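Local coordinates for protein L544 (Acanthamoeba polyphaga mimivirus, PDB 4AMQ) that probably acts as a nucleotidyl transferase of the virion, carrying two manganese ions in its nucleotidyltransferase domain, at residues L248-K256 / I370-L381. Residues are numbered along the deposited sequence; the frame is centred on the assembly and turned at random.
Sequences LFPLRFYFK and IIPKEDRKLCCL
Y254, I371 and C380 carry this contact, an example of how an aromatic side chain on a short helix can receive a loop-rich segment that follows a long helix. I371 lies over one face of the Y254 ring: its CD1 is 3.8 Å from the ring centroid and only 13° off the normal, a CH-pi contact, while CG1 of I371 comes within 3.6 Å of CE1 of Y254. With CG anti to the backbone N (chi1 -177°), the Y254 ring reaches out from helix 248-254 toward 370-381. C380 approaches the same ring differently, at the edge and near its plane, with CB 3.9 Å from CD2 of Y254. C380 belongs to a vicinal disulfide with C379, closed across a cis peptide bond, and SG of C379 adds an oblique sulfur-aromatic contact 5.2 Å from the ring centroid. F255, just beyond the helix, bears on the isoleucines: its CZ is 3.6 Å from CG1 of I371 and 3.7 Å from CG2 of I370. Although L251 leaves the helix pointing away, the end of its side chain comes nearer, with CD2 4.0 Å from CD1 of I371, and it also meets F364, Y367 and I368 of helix 334-368. The arrangement thus joins helix 248-254 to the segment following helix 334-368; C379 and C380 also form backbone hydrogen bonds with L237 and L235, respectively. The contact rests on dispersion, CH-pi and sulfur-aromatic forces, so its fit probably depends on shape complementarity more than on polar pairing.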
loop_
_atom_site.group_PDB
_atom_site.type_symbol
_atom_site.label_atom_id
_atom_site.label_comp_id
_atom_site.label_asym_id
_atom_site.label_seq_id
_atom_site.Cartn_x
_atom_site.Cartn_y
_atom_site.Cartn_z
ATOM N N LEU A 248 -1.629 6.025 17.407
ATOM C CA LEU A 248 -2.905 6.716 17.550
ATOM C C LEU A 248 -4.024 5.937 16.865
ATOM O O LEU A 248 -5.189 6.059 17.238
ATOM C CB LEU A 248 -2.833 8.127 16.956
ATOM C CG LEU A 248 -1.953 9.170 17.646
ATOM C CD1 LEU A 248 -1.936 10.453 16.831
ATOM C CD2 LEU A 248 -2.428 9.445 19.065
ATOM N N PHE A 249 -3.661 5.146 15.857
ATOM C CA PHE A 249 -4.632 4.368 15.089
ATOM C C PHE A 249 -5.346 3.310 15.940
ATOM O O PHE A 249 -6.561 3.145 15.829
ATOM C CB PHE A 249 -3.971 3.722 13.864
ATOM C CG PHE A 249 -3.619 4.699 12.772
ATOM C CD1 PHE A 249 -2.679 5.694 12.985
ATOM C CD2 PHE A 249 -4.237 4.624 11.532
ATOM C CE1 PHE A 249 -2.358 6.595 11.977
ATOM C CE2 PHE A 249 -3.921 5.521 10.524
ATOM C CZ PHE A 249 -2.979 6.505 10.747
ATOM N N PRO A 250 -4.598 2.578 16.780
ATOM C CA PRO A 250 -5.293 1.687 17.721
ATOM C C PRO A 250 -6.199 2.478 18.666
ATOM O O PRO A 250 -7.299 2.027 18.983
ATOM C CB PRO A 250 -4.147 1.041 18.504
ATOM C CG PRO A 250 -2.982 1.092 17.571
ATOM C CD PRO A 250 -3.138 2.378 16.805
ATOM N N LEU A 251 -5.745 3.652 19.097
ATOM C CA LEU A 251 -6.546 4.489 19.983
ATOM C C LEU A 251 -7.836 4.938 19.307
ATOM O O LEU A 251 -8.895 4.956 19.929
ATOM C CB LEU A 251 -5.749 5.707 20.457
ATOM C CG LEU A 251 -4.475 5.439 21.260
ATOM C CD1 LEU A 251 -3.887 6.747 21.768
ATOM C CD2 LEU A 251 -4.753 4.490 22.415
ATOM N N ARG A 252 -7.746 5.300 18.030
ATOM C CA ARG A 252 -8.925 5.734 17.289
ATOM C C ARG A 252 -9.943 4.601 17.200
ATOM O O ARG A 252 -11.148 4.830 17.287
ATOM C CB ARG A 252 -8.551 6.242 15.892
ATOM C CG ARG A 252 -9.751 6.713 15.072
ATOM C CD ARG A 252 -9.327 7.404 13.783
ATOM N NE ARG A 252 -8.538 6.530 12.919
ATOM C CZ ARG A 252 -8.048 6.890 11.737
ATOM N NH1 ARG A 252 -8.262 8.113 11.266
ATOM N NH2 ARG A 252 -7.341 6.024 11.023
ATOM N N PHE A 253 -9.456 3.377 17.032
ATOM C CA PHE A 253 -10.338 2.222 17.019
ATOM C C PHE A 253 -10.984 2.037 18.391
ATOM O O PHE A 253 -12.185 1.791 18.491
ATOM C CB PHE A 253 -9.584 0.954 16.613
ATOM C CG PHE A 253 -10.452 -0.274 16.563
ATOM C CD1 PHE A 253 -11.171 -0.585 15.420
ATOM C CD2 PHE A 253 -10.556 -1.112 17.665
ATOM C CE1 PHE A 253 -11.977 -1.714 15.373
ATOM C CE2 PHE A 253 -11.355 -2.240 17.625
ATOM C CZ PHE A 253 -12.067 -2.543 16.475
ATOM N N TYR A 254 -10.184 2.170 19.444
ATOM C CA TYR A 254 -10.685 2.006 20.805
ATOM C C TYR A 254 -11.815 2.988 21.101
ATOM O O TYR A 254 -12.824 2.621 21.703
ATOM C CB TYR A 254 -9.557 2.183 21.826
ATOM C CG TYR A 254 -9.981 1.944 23.262
ATOM C CD1 TYR A 254 -10.510 2.973 24.031
ATOM C CD2 TYR A 254 -9.853 0.689 23.846
ATOM C CE1 TYR A 254 -10.900 2.760 25.343
ATOM C CE2 TYR A 254 -10.240 0.465 25.156
ATOM C CZ TYR A 254 -10.762 1.502 25.899
ATOM O OH TYR A 254 -11.148 1.282 27.203
ATOM N N PHE A 255 -11.647 4.232 20.662
ATOM C CA PHE A 255 -12.611 5.288 20.955
ATOM C C PHE A 255 -13.592 5.540 19.814
ATOM O O PHE A 255 -14.225 6.595 19.768
ATOM C CB PHE A 255 -11.885 6.597 21.281
ATOM C CG PHE A 255 -11.156 6.581 22.595
ATOM C CD1 PHE A 255 -11.852 6.702 23.789
ATOM C CD2 PHE A 255 -9.777 6.465 22.638
ATOM C CE1 PHE A 255 -11.187 6.695 25.001
ATOM C CE2 PHE A 255 -9.104 6.456 23.849
ATOM C CZ PHE A 255 -9.812 6.572 25.032
ATOM N N LYS A 256 -13.722 4.585 18.897
ATOM C CA LYS A 256 -14.522 4.809 17.690
ATOM C C LYS A 256 -15.972 5.181 18.010
ATOM O O LYS A 256 -16.604 5.936 17.270
ATOM C CB LYS A 256 -14.485 3.586 16.768
ATOM C CG LYS A 256 -15.517 2.527 17.120
ATOM C CD LYS A 256 -14.876 1.184 17.401
ATOM C CE LYS A 256 -14.784 0.350 16.141
ATOM N NZ LYS A 256 -16.135 0.133 15.551
ATOM N N ILE A 370 -6.438 8.280 29.075
ATOM C CA ILE A 370 -7.888 8.275 29.196
ATOM C C ILE A 370 -8.382 6.844 29.382
ATOM O O ILE A 370 -9.458 6.607 29.930
ATOM C CB ILE A 370 -8.556 8.929 27.970
ATOM C CG1 ILE A 370 -8.193 10.414 27.909
ATOM C CG2 ILE A 370 -10.063 8.762 28.023
ATOM C CD1 ILE A 370 -8.931 11.183 26.838
ATOM N N ILE A 371 -7.570 5.896 28.929
ATOM C CA ILE A 371 -7.847 4.475 29.107
ATOM C C ILE A 371 -7.324 4.004 30.463
ATOM O O ILE A 371 -6.275 4.460 30.914
ATOM C CB ILE A 371 -7.192 3.645 27.983
ATOM C CG1 ILE A 371 -7.748 4.064 26.619
ATOM C CG2 ILE A 371 -7.391 2.156 28.215
ATOM C CD1 ILE A 371 -7.087 3.381 25.441
ATOM N N PRO A 372 -8.071 3.108 31.132
ATOM C CA PRO A 372 -7.644 2.561 32.429
ATOM C C PRO A 372 -6.392 1.684 32.321
ATOM O O PRO A 372 -6.356 0.791 31.474
ATOM C CB PRO A 372 -8.843 1.706 32.857
ATOM C CG PRO A 372 -10.011 2.266 32.095
ATOM C CD PRO A 372 -9.441 2.697 30.778
ATOM N N LYS A 373 -5.400 1.927 33.179
ATOM C CA LYS A 373 -4.121 1.212 33.138
ATOM C C LYS A 373 -4.255 -0.302 32.939
ATOM O O LYS A 373 -3.433 -0.923 32.255
ATOM C CB LYS A 373 -3.305 1.506 34.404
ATOM C CG LYS A 373 -2.004 0.704 34.530
ATOM C CD LYS A 373 -0.975 1.120 33.485
ATOM C CE LYS A 373 0.250 0.209 33.501
ATOM N NZ LYS A 373 0.434 -0.503 32.202
ATOM N N GLU A 374 -5.290 -0.888 33.538
ATOM C CA GLU A 374 -5.524 -2.322 33.431
ATOM C C GLU A 374 -5.845 -2.717 31.994
ATOM O O GLU A 374 -5.417 -3.768 31.516
ATOM C CB GLU A 374 -6.665 -2.745 34.356
ATOM C CG GLU A 374 -7.951 -1.944 34.160
ATOM C CD GLU A 374 -9.171 -2.645 34.728
ATOM O OE1 GLU A 374 -9.144 -3.890 34.839
ATOM O OE2 GLU A 374 -10.159 -1.956 35.060
ATOM N N ASP A 375 -6.604 -1.867 31.310
ATOM C CA ASP A 375 -7.012 -2.134 29.938
ATOM C C ASP A 375 -5.977 -1.634 28.937
ATOM O O ASP A 375 -5.893 -2.134 27.817
ATOM C CB ASP A 375 -8.356 -1.463 29.641
ATOM C CG ASP A 375 -9.454 -1.900 30.588
ATOM O OD1 ASP A 375 -9.323 -2.988 31.186
ATOM O OD2 ASP A 375 -10.456 -1.164 30.721
ATOM N N ARG A 376 -5.197 -0.636 29.340
ATOM C CA ARG A 376 -4.267 0.010 28.421
ATOM C C ARG A 376 -3.106 -0.910 28.052
ATOM O O ARG A 376 -2.349 -0.630 27.120
ATOM C CB ARG A 376 -3.789 1.354 28.987
ATOM C CG ARG A 376 -2.324 1.435 29.376
ATOM C CD ARG A 376 -2.027 2.820 29.905
ATOM N NE ARG A 376 -3.053 3.225 30.860
ATOM C CZ ARG A 376 -3.211 4.468 31.305
ATOM N NH1 ARG A 376 -2.411 5.432 30.883
ATOM N NH2 ARG A 376 -4.168 4.753 32.172
ATOM N N LYS A 377 -2.997 -2.024 28.773
ATOM C CA LYS A 377 -1.979 -3.035 28.504
ATOM C C LYS A 377 -2.166 -3.707 27.143
ATOM O O LYS A 377 -1.231 -3.785 26.344
ATOM C CB LYS A 377 -1.990 -4.095 29.612
ATOM C CG LYS A 377 -1.077 -5.295 29.363
ATOM C CD LYS A 377 -1.360 -6.402 30.373
ATOM C CE LYS A 377 -0.455 -7.605 30.167
ATOM N NZ LYS A 377 -0.864 -8.760 31.015
ATOM N N LEU A 378 -3.375 -4.196 26.887
ATOM C CA LEU A 378 -3.647 -4.949 25.666
ATOM C C LEU A 378 -4.633 -4.255 24.730
ATOM O O LEU A 378 -5.537 -4.900 24.177
ATOM C CB LEU A 378 -4.171 -6.343 26.011
ATOM C CG LEU A 378 -3.186 -7.300 26.683
ATOM C CD1 LEU A 378 -3.925 -8.505 27.244
ATOM C CD2 LEU A 378 -2.094 -7.737 25.717
ATOM N N CYS A 379 -4.456 -2.949 24.543
ATOM C CA CYS A 379 -5.256 -2.225 23.562
ATOM C C CYS A 379 -4.888 -2.676 22.158
ATOM O O CYS A 379 -3.713 -2.779 21.833
ATOM C CB CYS A 379 -5.064 -0.711 23.690
ATOM S SG CYS A 379 -5.834 0.278 22.382
ATOM N N CYS A 380 -5.895 -2.934 21.328
ATOM C CA CYS A 380 -7.285 -2.793 21.744
ATOM C C CYS A 380 -8.175 -3.894 21.173
ATOM O O CYS A 380 -8.924 -3.660 20.227
ATOM C CB CYS A 380 -7.834 -1.426 21.332
ATOM S SG CYS A 380 -6.603 -0.317 20.627
ATOM N N LEU A 381 -8.102 -5.083 21.767
ATOM C CA LEU A 381 -8.936 -6.210 21.356
ATOM C C LEU A 381 -9.125 -7.193 22.507
ATOM O O LEU A 381 -9.773 -6.880 23.506
ATOM C CB LEU A 381 -8.327 -6.932 20.150
ATOM C CG LEU A 381 -8.298 -6.188 18.812
ATOM C CD1 LEU A 381 -7.468 -6.946 17.790
ATOM C CD2 LEU A 381 -9.707 -5.956 18.290
#